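Local coordinates for protein arylmalonate decarboxylase (Bordetella bronchiseptica, PDB 3IXL) that catalyses the enantioselective decarboxylation of 2-aryl-2-methylmalonates, giving 2-arylpropionates and carbon dioxide, at residues L38-V43 / D49-S54; R81-N86 / L138-L143; P100-S105 / F216-R221; D169-A174 / D182-S187; E199-R202 / P207-S210. The protein carries 2 engineered substitutions. All coordinates share one frame; numbering follows the deposited sequence.

Interaction 1: residues L38-V43 / D49-S54; sequences LGLGSV and DAVIES. With SO4 (sulfate ion), chain B.
Val51 of the weakly bonded helix 45-51 packs against the loop 38-43 through both methyls, which divide the work. With chi1 at -63°, CG1 stands beside the backbone N and comes over the loop backbone, 3.6 Å from Leu38 O and also near Gly39 O. CG2 turns to the other leucine and meets Leu40 CD1 at 3.8 Å, the two side chains crossing at about a right angle. Leu38 runs on past Val51 with CB close to the valine CB, and its CD2 reaches Ser54 OG at 3.3 Å, a methyl set against a hydroxyl.

No hydrogen bond crosses directly between the segments; the polar links are local or run through water. Ser54 OG turns back on its own segment and donates to Val51 O at 2.7 Å, in the carbonyl plane and on a lone pair (C=O...O angle 143°); Ser54 N donates to the same oxygen, so that two bonds grip it. Across the contact the polar connection is a water, which donates to Leu38 O (2.8 Å) and to Ser54 OG (2.8 Å).

At the far end of the loop, Ser42 OG donates to O2 of a sulfate ion at 3.0 Å; the ion was probably taken up from the crystallisation liquor, and Thr44 is a second partner of that hydroxyl.

Leu40 also touches Pro14, which places the loop after strand 33-37 next to the phenylacetate pocket. The two segments are thus joined by methyl packing and one water bridge.

Interaction 2: residues R81-N86 / L138-L143; sequences RGAAFN and LAEESL
The Glu140 carboxylate is turned so that Ala83 N meets OE2 from above its plane, 35° out of it, at 2.7 Å and with an N-H...O angle of 160°. On the other side of segment 81-86 the flat groups belong to Arg81 and Phe85: Arg81 CD lies over the centre of one face of the phenyl ring, 3.8 Å above it, while Phe85 CE1 sits at the edge of the Arg81 guanidinium, in its plane.

Gly82, with positive phi, holds the N-cap position of helix 83-97, and helix 128-140 closes in a Schellman motif, with Ser142 as its positive-phi residue. The start of the one helix packs against the end of the other. Ala83 N belongs to the first turn, whose amides Glu140 serves: OE2 directly, and OE1 through a water that accepts from Ala84 N. A negative group here would be favoured by the helix end.

Glu140 is extended beyond CG and reaches across to the Ala83 amide, whereas Glu141 is bent at chi2 (-78°) and folds back alongside Ala83 CB. That methyl lies 3.5 Å from OE2 of Glu140 and from OE2 of Glu141. The second oxygen of Glu141, OE1, is in a salt bridge with Arg113. A water near this corner donates to Ala83 O and accepts from Asn86 ND2; it also donates to Glu141 OE2, at 2.8 Å.

Interaction 3: residues P100-S105 / F216-R221; sequences PCTTMS and FWDAVR
Both Thr102 and Asp218 reach across with their first torsion near 180°: chi1 of -170° swings the threonine OG1 opposite its backbone N, and chi1 of 175° sends the aspartate CG off helix 211-222 in the same sense. The two side chains come from opposite directions, and Thr102 OG1 donates to Asp218 OD1 at 2.7 Å, on the syn lone pair. The threonine methyl follows closely, CG2 lying 3.1 Å from the same OD1, a tight contact beside the bond.

The other oxygen belongs to Arg221, one helical turn on. Its NE (3.0 Å) and NH1 (2.9 Å) both grip Asp218 OD2, side-on from one face of the carboxylate and with OD2 almost in the guanidinium plane. Asn110 of helix 104-114 donates to OD2 too. Held through both oxygens, the buried carboxylate has little rotational freedom, and the arginine probably favours its anionic form.

Strand 101-103 and helix 216-221 run nearly antiparallel, 166° between their directions, with axes 9.0 Å apart. At the end of the strand Thr103 is the N-cap of helix 104-114, its OG1 bonded to Thr106 N and to Asn86 OD1; the next residue, Met104, touches the bound phenylacetate. Helix 211-222, which follows strand 208-210 of one parallel sheet, here covers outer strand 101-103 of the other: a helix near the C-terminus packing back on that sheet, consistent with the two-lobed fold of the Asp/Glu racemase clan.

Interaction 4: residues D169-A174 / D182-S187; sequences DLCVRA and DGILLS
Cys171 SG, on helix 164-176, packs on Leu186 and Ile184 of strand 183-187, and the dense part of the contact lies around that atom. SG sits against both methyls of Leu186, 3.9 Å from CD2 and 4.0 Å from CD1, and 4.1 Å from Ile184 CG2, so it wedges between two residues that alternate with Leu185 along the strand. Leu186 extends with CG opposite the backbone N; chi1 of 178° carries CG toward the helix, where both methyls meet SG. Ile184 contributes its other end as well: CD1 comes to within 3.9 Å of Cys171 O.

Packing is looser at Leu170, whose CD2 reaches Leu186 CD1 only at 4.4 Å; Leu170 also touches Leu151 and Ala123. The solvent side carries Arg173, exposed, and Asp169, partly exposed: Arg173 NE donates to Asp169 OD2 at 2.8 Å, nearly straight (176°), reaching the carboxylate oxygen from above its plane while OD2 lies in the guanidinium plane.

The axes come to 9.3 Å and cross at 136°, an ordinary helix-on-sheet layer of an alpha/beta sandwich, in which Val200 of helix 196-204 touches both Cys171 and Ile184. Since no hydrogen bond links the segments, they are held by apolar van der Waals contact, with the ion pair kept to the outer face of the helix.

Interaction 5: residues E199-R202 / P207-S210; sequences EVER and PVVS
Helix 196-204 comes close to the start of strand 208-210 where Glu201 CA and Pro207 CA lie 5.6 Å apart, within the beta-alpha-beta unit of strand 183-187, this helix and strand 208-210. Val200 faces the strand directly. Its CG1 meets Val208 CG2 at 3.5 Å, a tight methyl-methyl contact, and the two valines cross at about a right angle; chi1 of 176° on Val200 brings CG1 forward for this. Val168 of helix 164-176 is another neighbour of Val200.

Beside the valines a polar group reaches the strand backbone. Glu201, its chain extended beyond CG, sends OE2 to Val208 N at 2.9 Å; the bond is close to straight (174°) and uses the anti lone pair of that oxygen. OE2 lies near Pro207 CA as well, at 3.4 Å, beside the residue that leads into the strand. A water donates to OE2 (2.7 Å) and to Val208 O (2.7 Å), and OE1 is taken by Arg235 N.

On the outer face of the helix, Arg202 forms a side-on salt bridge with Glu199, NH2 to OE1 at 2.9 Å and NE to OE2.

Pro207 and Val209 pair with strand 183-187, while Val208 N and O are occupied by the glutamate and the water. One carboxylate and one water thus satisfy the backbone of Val208 on the side of this outermost strand away from the sheet.

How the interactions relate
Interactions 4 and 5 are neighbours, centres about 8 Å apart: they share the sheet of strands 183-187 and 208-210, where Val209 N bonds Ile184 O at 2.9 Å, and their helices cover it. Interaction 3 belongs to the sheet containing strand 101-103 but connects back, since helix 211-222 follows strand 208-210. Interaction 2 links to interaction 3 through Asn86 OD1 and Thr103 OG1, 2.7 Å apart, and to interaction 4 through Leu138 packing on Leu185. Ile52 of interaction 1 packs on Phe85 of interaction 2. The phenylacetate pocket, with engineered Cys74 and Ser188, also includes Met104 of interaction 3; the Leu40 side chain is about 5 Å from the ligand, that of Val208 about 14 Å.

Interaction 1: residues L38-V43 / D49-S54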
# COMPACT_ATOMS: atom_id res chain seq x y z
N LEU A 38 -10.17 -0.88 11.44
CA LEU A 38 -9.59 -1.75 12.46
C LEU A 38 -9.44 -1.10 13.82
O LEU A 38 -9.51 -1.80 14.83
CB LEU A 38 -8.21 -2.24 12.02
CG LEU A 38 -8.21 -3.15 10.79
CD1 LEU A 38 -6.82 -3.27 10.22
CD2 LEU A 38 -8.71 -4.52 11.19
N GLY A 39 -9.19 0.21 13.85
CA GLY A 39 -8.84 0.89 15.09
C GLY A 39 -7.40 0.70 15.51
O GLY A 39 -7.12 0.60 16.71
N LEU A 40 -6.48 0.65 14.55
CA LEU A 40 -5.05 0.52 14.86
C LEU A 40 -4.58 1.69 15.72
O LEU A 40 -4.89 2.84 15.42
CB LEU A 40 -4.24 0.47 13.55
CG LEU A 40 -2.71 0.37 13.65
CD1 LEU A 40 -2.30 -0.98 14.25
CD2 LEU A 40 -2.07 0.56 12.29
N GLY A 41 -3.82 1.38 16.77
CA GLY A 41 -3.38 2.39 17.73
C GLY A 41 -2.05 3.07 17.43
O GLY A 41 -1.84 4.23 17.80
N SER A 42 -1.15 2.34 16.78
CA SER A 42 0.14 2.87 16.37
C SER A 42 0.67 1.98 15.25
O SER A 42 0.33 0.79 15.17
CB SER A 42 1.13 2.87 17.54
OG SER A 42 1.41 1.54 17.95
N VAL A 43 1.51 2.57 14.41
CA VAL A 43 2.10 1.85 13.29
C VAL A 43 3.38 1.19 13.82
O VAL A 43 4.50 1.61 13.53
CB VAL A 43 2.32 2.79 12.07
CG1 VAL A 43 2.80 2.01 10.86
CG2 VAL A 43 1.03 3.56 11.75
N ASP A 49 -0.32 -6.23 16.53
CA ASP A 49 -0.74 -7.41 17.28
C ASP A 49 -2.14 -7.21 17.89
O ASP A 49 -2.88 -8.18 18.04
CB ASP A 49 0.27 -7.73 18.37
CG ASP A 49 1.52 -8.42 17.84
OD1 ASP A 49 1.59 -8.80 16.64
OD2 ASP A 49 2.46 -8.59 18.65
N ALA A 50 -2.48 -5.97 18.22
CA ALA A 50 -3.76 -5.67 18.87
C ALA A 50 -4.98 -5.70 17.93
O ALA A 50 -6.12 -5.76 18.40
CB ALA A 50 -3.70 -4.35 19.61
N VAL A 51 -4.75 -5.63 16.62
CA VAL A 51 -5.86 -5.62 15.65
C VAL A 51 -5.80 -6.71 14.59
O VAL A 51 -6.80 -6.95 13.91
CB VAL A 51 -6.02 -4.24 14.94
CG1 VAL A 51 -6.36 -3.15 15.95
CG2 VAL A 51 -4.78 -3.89 14.11
N ILE A 52 -4.64 -7.35 14.43
CA ILE A 52 -4.44 -8.27 13.30
C ILE A 52 -5.47 -9.41 13.29
O ILE A 52 -5.88 -9.87 12.23
CB ILE A 52 -2.99 -8.82 13.25
CG1 ILE A 52 -2.73 -9.64 11.98
CG2 ILE A 52 -2.69 -9.68 14.48
CD1 ILE A 52 -2.74 -8.84 10.70
N GLU A 53 -5.90 -9.83 14.48
CA GLU A 53 -6.82 -10.96 14.58
C GLU A 53 -8.22 -10.63 14.09
O GLU A 53 -9.01 -11.54 13.83
CB GLU A 53 -6.88 -11.45 16.02
CG GLU A 53 -5.54 -11.98 16.51
CD GLU A 53 -5.49 -12.16 18.02
OE1 GLU A 53 -5.08 -13.25 18.45
OE2 GLU A 53 -5.85 -11.22 18.76
N SER A 54 -8.53 -9.34 13.98
CA SER A 54 -9.86 -8.91 13.55
C SER A 54 -10.01 -8.77 12.04
O SER A 54 -11.11 -8.55 11.55
CB SER A 54 -10.23 -7.58 14.22
OG SER A 54 -9.44 -6.51 13.73
S SO4 B . 0.99 3.08 21.84
O1 SO4 B . 0.88 4.40 21.22
O2 SO4 B . 0.77 2.05 20.82
O3 SO4 B . 2.32 2.91 22.41
O4 SO4 B . -0.01 2.95 22.90
O HOH W 1 -10.82 -4.25 14.64

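Interaction 2: residues R81-N86 / L138-L143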
# COMPACT_ATOMS: atom_id res chain seq x y z
N ARG A 81 5.22 -9.75 9.59
CA ARG A 81 5.53 -11.12 10.00
C ARG A 81 6.20 -11.91 8.89
O ARG A 81 6.48 -13.10 9.06
CB ARG A 81 4.25 -11.81 10.47
CG ARG A 81 3.79 -11.34 11.83
CD ARG A 81 2.46 -11.97 12.20
NE ARG A 81 2.11 -11.74 13.60
CZ ARG A 81 0.91 -11.95 14.13
NH1 ARG A 81 -0.09 -12.39 13.37
NH2 ARG A 81 0.71 -11.71 15.42
N GLY A 82 6.48 -11.26 7.77
CA GLY A 82 7.14 -11.92 6.65
C GLY A 82 6.19 -12.32 5.54
O GLY A 82 4.96 -12.15 5.66
N ALA A 83 6.76 -12.84 4.46
CA ALA A 83 6.00 -13.16 3.25
C ALA A 83 4.97 -14.28 3.42
O ALA A 83 3.86 -14.19 2.87
CB ALA A 83 6.95 -13.50 2.10
N ALA A 84 5.34 -15.33 4.16
CA ALA A 84 4.41 -16.44 4.37
C ALA A 84 3.13 -15.96 5.05
O ALA A 84 2.03 -16.40 4.69
CB ALA A 84 5.05 -17.56 5.18
N PHE A 85 3.25 -15.07 6.03
CA PHE A 85 2.05 -14.60 6.73
C PHE A 85 1.17 -13.74 5.83
O PHE A 85 -0.05 -13.83 5.88
CB PHE A 85 2.37 -13.86 8.03
CG PHE A 85 1.16 -13.30 8.72
CD1 PHE A 85 0.27 -14.14 9.39
CD2 PHE A 85 0.88 -11.94 8.67
CE1 PHE A 85 -0.86 -13.63 10.00
CE2 PHE A 85 -0.25 -11.41 9.29
CZ PHE A 85 -1.13 -12.26 9.95
N ASN A 86 1.78 -12.90 5.01
CA ASN A 86 1.02 -12.14 4.03
C ASN A 86 0.16 -13.09 3.18
O ASN A 86 -1.05 -12.86 3.01
CB ASN A 86 1.95 -11.30 3.15
CG ASN A 86 1.19 -10.47 2.13
OD1 ASN A 86 0.26 -9.73 2.47
ND2 ASN A 86 1.58 -10.59 0.87
N LEU A 138 10.69 -7.84 1.36
CA LEU A 138 11.05 -7.67 -0.04
C LEU A 138 12.11 -8.68 -0.50
O LEU A 138 11.99 -9.25 -1.58
CB LEU A 138 11.50 -6.23 -0.33
CG LEU A 138 10.43 -5.14 -0.10
CD1 LEU A 138 11.09 -3.77 -0.11
CD2 LEU A 138 9.32 -5.22 -1.14
N ALA A 139 13.11 -8.91 0.34
CA ALA A 139 14.14 -9.91 0.03
C ALA A 139 13.56 -11.33 -0.08
O ALA A 139 13.96 -12.09 -0.97
CB ALA A 139 15.26 -9.87 1.07
N GLU A 140 12.62 -11.67 0.80
CA GLU A 140 11.93 -12.97 0.72
C GLU A 140 11.21 -13.12 -0.62
O GLU A 140 11.03 -14.25 -1.11
CB GLU A 140 10.89 -13.11 1.84
CG GLU A 140 11.45 -13.47 3.21
CD GLU A 140 10.34 -13.64 4.25
OE1 GLU A 140 10.33 -14.67 4.96
OE2 GLU A 140 9.49 -12.74 4.37
N GLU A 141 10.79 -11.99 -1.19
CA GLU A 141 10.03 -11.97 -2.43
C GLU A 141 10.90 -11.70 -3.65
O GLU A 141 10.40 -11.31 -4.71
CB GLU A 141 8.89 -10.95 -2.32
CG GLU A 141 7.79 -11.37 -1.36
CD GLU A 141 6.84 -12.41 -1.95
OE1 GLU A 141 6.95 -12.73 -3.15
OE2 GLU A 141 5.96 -12.89 -1.21
N SER A 142 12.20 -11.92 -3.49
CA SER A 142 13.18 -11.83 -4.58
C SER A 142 13.42 -10.42 -5.12
O SER A 142 13.83 -10.24 -6.28
CB SER A 142 12.83 -12.80 -5.72
OG SER A 142 12.84 -14.14 -5.26
N LEU A 143 13.18 -9.42 -4.28
CA LEU A 143 13.56 -8.05 -4.60
C LEU A 143 14.78 -7.67 -3.79
O LEU A 143 15.12 -8.35 -2.81
CB LEU A 143 12.40 -7.08 -4.32
CG LEU A 143 11.12 -7.35 -5.11
CD1 LEU A 143 10.00 -6.44 -4.62
CD2 LEU A 143 11.34 -7.19 -6.60
O HOH W 2 3.60 -12.68 0.34
O HOH W 3 7.95 -15.78 5.53

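Interaction 3: residues P100-S105 / F216-R221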
# COMPACT_ATOMS: atom_id res chain seq x y z
N PRO A 100 -12.33 -12.75 -4.03
CA PRO A 100 -10.94 -12.37 -4.29
C PRO A 100 -10.47 -11.43 -3.19
O PRO A 100 -11.14 -10.43 -2.90
CB PRO A 100 -11.01 -11.61 -5.62
CG PRO A 100 -12.33 -12.04 -6.24
CD PRO A 100 -13.24 -12.32 -5.11
N CYS A 101 -9.36 -11.77 -2.55
CA CYS A 101 -8.80 -10.97 -1.48
C CYS A 101 -7.35 -10.65 -1.78
O CYS A 101 -6.64 -11.41 -2.44
CB CYS A 101 -8.90 -11.70 -0.15
SG CYS A 101 -10.60 -11.88 0.45
N THR A 102 -6.91 -9.50 -1.27
CA THR A 102 -5.54 -9.06 -1.44
C THR A 102 -5.11 -8.20 -0.27
O THR A 102 -5.89 -7.95 0.65
CB THR A 102 -5.36 -8.35 -2.80
OG1 THR A 102 -3.97 -8.14 -3.04
CG2 THR A 102 -6.15 -7.02 -2.84
N THR A 103 -3.85 -7.77 -0.28
CA THR A 103 -3.31 -6.90 0.76
C THR A 103 -2.46 -5.82 0.11
O THR A 103 -2.00 -5.97 -1.03
CB THR A 103 -2.38 -7.63 1.75
OG1 THR A 103 -1.15 -7.95 1.10
CG2 THR A 103 -3.03 -8.89 2.35
N MET A 104 -2.22 -4.73 0.85
CA MET A 104 -1.39 -3.65 0.36
C MET A 104 0.06 -4.10 0.13
O MET A 104 0.74 -3.55 -0.74
CB MET A 104 -1.48 -2.46 1.31
CG MET A 104 -0.76 -1.19 0.86
SD MET A 104 -1.24 0.18 1.92
CE MET A 104 -2.80 0.64 1.18
N SER A 105 0.53 -5.09 0.88
CA SER A 105 1.86 -5.64 0.59
C SER A 105 1.90 -6.38 -0.74
O SER A 105 2.85 -6.23 -1.51
CB SER A 105 2.35 -6.55 1.71
OG SER A 105 2.74 -5.79 2.83
N PHE A 216 -5.02 0.72 -4.30
CA PHE A 216 -6.16 0.94 -5.18
C PHE A 216 -6.00 0.26 -6.53
O PHE A 216 -6.90 -0.42 -6.99
CB PHE A 216 -6.42 2.44 -5.38
CG PHE A 216 -7.15 3.06 -4.23
CD1 PHE A 216 -6.46 3.64 -3.17
CD2 PHE A 216 -8.54 3.02 -4.18
CE1 PHE A 216 -7.14 4.18 -2.09
CE2 PHE A 216 -9.24 3.57 -3.11
CZ PHE A 216 -8.55 4.14 -2.06
N TRP A 217 -4.83 0.43 -7.14
CA TRP A 217 -4.54 -0.16 -8.43
C TRP A 217 -4.73 -1.68 -8.38
O TRP A 217 -5.33 -2.29 -9.26
CB TRP A 217 -3.09 0.19 -8.81
CG TRP A 217 -2.58 -0.51 -10.02
CD1 TRP A 217 -2.76 -0.14 -11.32
CD2 TRP A 217 -1.77 -1.69 -10.05
NE1 TRP A 217 -2.12 -1.03 -12.16
CE2 TRP A 217 -1.51 -2.00 -11.40
CE3 TRP A 217 -1.24 -2.53 -9.05
CZ2 TRP A 217 -0.75 -3.11 -11.78
CZ3 TRP A 217 -0.49 -3.63 -9.43
CH2 TRP A 217 -0.25 -3.91 -10.79
N ASP A 218 -4.23 -2.28 -7.31
CA ASP A 218 -4.24 -3.72 -7.14
C ASP A 218 -5.64 -4.25 -6.85
O ASP A 218 -6.02 -5.32 -7.35
CB ASP A 218 -3.27 -4.07 -6.01
CG ASP A 218 -3.28 -5.54 -5.65
OD1 ASP A 218 -3.76 -5.87 -4.53
OD2 ASP A 218 -2.77 -6.34 -6.46
N ALA A 219 -6.42 -3.51 -6.06
CA ALA A 219 -7.81 -3.89 -5.79
C ALA A 219 -8.65 -3.82 -7.06
O ALA A 219 -9.47 -4.70 -7.33
CB ALA A 219 -8.40 -3.00 -4.71
N VAL A 220 -8.42 -2.77 -7.85
CA VAL A 220 -9.14 -2.61 -9.12
C VAL A 220 -8.73 -3.70 -10.10
O VAL A 220 -9.57 -4.24 -10.84
CB VAL A 220 -8.94 -1.19 -9.69
CG1 VAL A 220 -9.50 -1.08 -11.10
CG2 VAL A 220 -9.59 -0.17 -8.78
N ARG A 221 -7.45 -4.05 -10.09
CA ARG A 221 -6.94 -5.20 -10.85
C ARG A 221 -7.73 -6.46 -10.51
O ARG A 221 -8.21 -7.17 -11.41
CB ARG A 221 -5.45 -5.41 -10.54
CG ARG A 221 -4.85 -6.68 -11.15
CD ARG A 221 -3.51 -7.04 -10.53
NE ARG A 221 -3.61 -7.38 -9.11
CZ ARG A 221 -4.01 -8.55 -8.62
NH1 ARG A 221 -4.04 -8.75 -7.30
NH2 ARG A 221 -4.40 -9.54 -9.44

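Interaction 4: residues D169-A174 / D182-S187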
# COMPACT_ATOMS: atom_id res chain seq x y z
N ASP A 169 11.16 15.01 -1.49
CA ASP A 169 12.53 15.05 -0.99
C ASP A 169 12.96 13.71 -0.38
O ASP A 169 14.10 13.28 -0.56
CB ASP A 169 12.67 16.16 0.04
CG ASP A 169 14.02 16.17 0.68
OD1 ASP A 169 14.99 16.55 -0.01
OD2 ASP A 169 14.11 15.78 1.86
N LEU A 170 12.06 13.06 0.36
CA LEU A 170 12.36 11.75 0.94
C LEU A 170 12.72 10.72 -0.14
O LEU A 170 13.67 9.96 0.00
CB LEU A 170 11.15 11.26 1.73
CG LEU A 170 11.32 9.97 2.53
CD1 LEU A 170 12.25 10.18 3.73
CD2 LEU A 170 9.94 9.48 3.00
N CYS A 171 11.93 10.69 -1.21
CA CYS A 171 12.20 9.78 -2.33
C CYS A 171 13.52 10.09 -3.02
O CYS A 171 14.29 9.17 -3.32
CB CYS A 171 11.07 9.87 -3.35
SG CYS A 171 9.51 9.14 -2.80
N VAL A 172 13.77 11.37 -3.26
CA VAL A 172 15.01 11.78 -3.92
C VAL A 172 16.22 11.40 -3.06
O VAL A 172 17.20 10.84 -3.57
CB VAL A 172 15.01 13.28 -4.28
CG1 VAL A 172 16.38 13.71 -4.82
CG2 VAL A 172 13.93 13.59 -5.31
N ARG A 173 16.16 11.68 -1.75
CA ARG A 173 17.27 11.33 -0.86
C ARG A 173 17.50 9.81 -0.78
O ARG A 173 18.63 9.34 -0.80
CB ARG A 173 17.10 11.95 0.53
CG ARG A 173 17.30 13.47 0.54
CD ARG A 173 17.33 14.06 1.95
NE ARG A 173 16.05 13.97 2.64
CZ ARG A 173 15.79 13.12 3.64
NH1 ARG A 173 16.74 12.29 4.06
NH2 ARG A 173 14.60 13.11 4.22
N ALA A 174 16.42 9.03 -0.74
CA ALA A 174 16.53 7.57 -0.72
C ALA A 174 17.19 7.05 -2.00
O ALA A 174 18.04 6.16 -1.96
CB ALA A 174 15.17 6.92 -0.52
N ASP A 182 16.45 0.53 -9.55
CA ASP A 182 15.47 0.47 -10.64
C ASP A 182 14.26 1.36 -10.38
O ASP A 182 13.57 1.76 -11.32
CB ASP A 182 14.95 -0.96 -10.85
CG ASP A 182 16.04 -1.94 -11.22
OD1 ASP A 182 16.98 -1.56 -11.96
OD2 ASP A 182 15.93 -3.11 -10.80
N GLY A 183 13.98 1.63 -9.11
CA GLY A 183 12.78 2.36 -8.74
C GLY A 183 12.72 2.58 -7.25
O GLY A 183 13.65 2.23 -6.53
N ILE A 184 11.61 3.16 -6.82
CA ILE A 184 11.45 3.57 -5.43
C ILE A 184 10.13 3.03 -4.89
O ILE A 184 9.10 3.12 -5.57
CB ILE A 184 11.47 5.12 -5.32
CG1 ILE A 184 12.80 5.69 -5.85
CG2 ILE A 184 11.23 5.58 -3.87
CD1 ILE A 184 12.75 7.16 -6.24
N LEU A 185 10.18 2.48 -3.68
CA LEU A 185 8.97 2.16 -2.94
C LEU A 185 8.75 3.24 -1.89
O LEU A 185 9.58 3.43 -1.01
CB LEU A 185 9.06 0.78 -2.28
CG LEU A 185 7.90 0.41 -1.34
CD1 LEU A 185 6.58 0.35 -2.10
CD2 LEU A 185 8.20 -0.93 -0.66
N LEU A 186 7.64 3.95 -2.01
CA LEU A 186 7.21 4.94 -1.04
C LEU A 186 6.16 4.25 -0.16
O LEU A 186 5.01 4.04 -0.57
CB LEU A 186 6.67 6.18 -1.75
CG LEU A 186 6.10 7.35 -0.93
CD1 LEU A 186 7.06 7.84 0.15
CD2 LEU A 186 5.78 8.47 -1.91
N SER A 187 6.58 3.86 1.04
CA SER A 187 5.78 2.94 1.84
C SER A 187 5.08 3.62 3.01
O SER A 187 5.70 4.34 3.80
CB SER A 187 6.62 1.75 2.33
OG SER A 187 5.77 0.71 2.79

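Interaction 5: residues E199-R202 / P207-S210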
# COMPACT_ATOMS: atom_id res chain seq x y z
N GLU A 199 6.05 13.95 -9.66
CA GLU A 199 7.19 14.85 -9.54
C GLU A 199 8.49 14.06 -9.35
O GLU A 199 9.50 14.35 -9.99
CB GLU A 199 6.96 15.82 -8.38
CG GLU A 199 8.11 16.79 -8.07
CD GLU A 199 8.46 17.75 -9.20
OE1 GLU A 199 9.50 18.42 -9.06
OE2 GLU A 199 7.73 17.84 -10.21
N VAL A 200 8.46 13.03 -8.51
CA VAL A 200 9.63 12.18 -8.34
C VAL A 200 9.99 11.47 -9.64
O VAL A 200 11.17 11.44 -10.02
CB VAL A 200 9.43 11.13 -7.22
CG1 VAL A 200 10.61 10.20 -7.13
CG2 VAL A 200 9.21 11.81 -5.88
N GLU A 201 9.00 10.91 -10.32
CA GLU A 201 9.24 10.20 -11.58
C GLU A 201 9.82 11.14 -12.65
O GLU A 201 10.73 10.74 -13.40
CB GLU A 201 7.97 9.50 -12.08
CG GLU A 201 7.58 8.31 -11.18
CD GLU A 201 6.41 7.49 -11.70
OE1 GLU A 201 5.67 7.97 -12.59
OE2 GLU A 201 6.23 6.37 -11.18
N ARG A 202 9.30 12.37 -12.71
CA ARG A 202 9.80 13.40 -13.63
C ARG A 202 11.27 13.71 -13.36
O ARG A 202 12.10 13.75 -14.28
CB ARG A 202 8.97 14.68 -13.48
CG ARG A 202 9.37 15.83 -14.42
CD ARG A 202 8.74 17.16 -13.97
NE ARG A 202 9.33 17.73 -12.75
CZ ARG A 202 10.46 18.43 -12.72
NH1 ARG A 202 11.14 18.66 -13.83
NH2 ARG A 202 10.90 18.91 -11.56
N PRO A 207 10.54 4.73 -11.88
CA PRO A 207 9.18 4.64 -11.36
C PRO A 207 9.11 4.63 -9.84
O PRO A 207 10.05 4.19 -9.17
CB PRO A 207 8.67 3.32 -11.94
CG PRO A 207 9.89 2.49 -12.11
CD PRO A 207 11.01 3.45 -12.43
N VAL A 208 7.99 5.11 -9.31
CA VAL A 208 7.67 5.06 -7.89
C VAL A 208 6.42 4.21 -7.68
O VAL A 208 5.39 4.42 -8.35
CB VAL A 208 7.38 6.46 -7.31
CG1 VAL A 208 7.01 6.38 -5.83
CG2 VAL A 208 8.59 7.36 -7.50
N VAL A 209 6.50 3.29 -6.74
CA VAL A 209 5.31 2.55 -6.28
C VAL A 209 5.01 3.04 -4.88
O VAL A 209 5.87 2.97 -4.00
CB VAL A 209 5.53 1.02 -6.32
CG1 VAL A 209 4.33 0.28 -5.70
CG2 VAL A 209 5.72 0.55 -7.75
N SER A 210 3.80 3.55 -4.68
CA SER A 210 3.40 4.13 -3.40
C SER A 210 2.29 3.27 -2.81
O SER A 210 1.38 2.86 -3.53
CB SER A 210 2.93 5.57 -3.61
OG SER A 210 2.52 6.14 -2.39
O HOH W 4 4.09 4.90 -10.61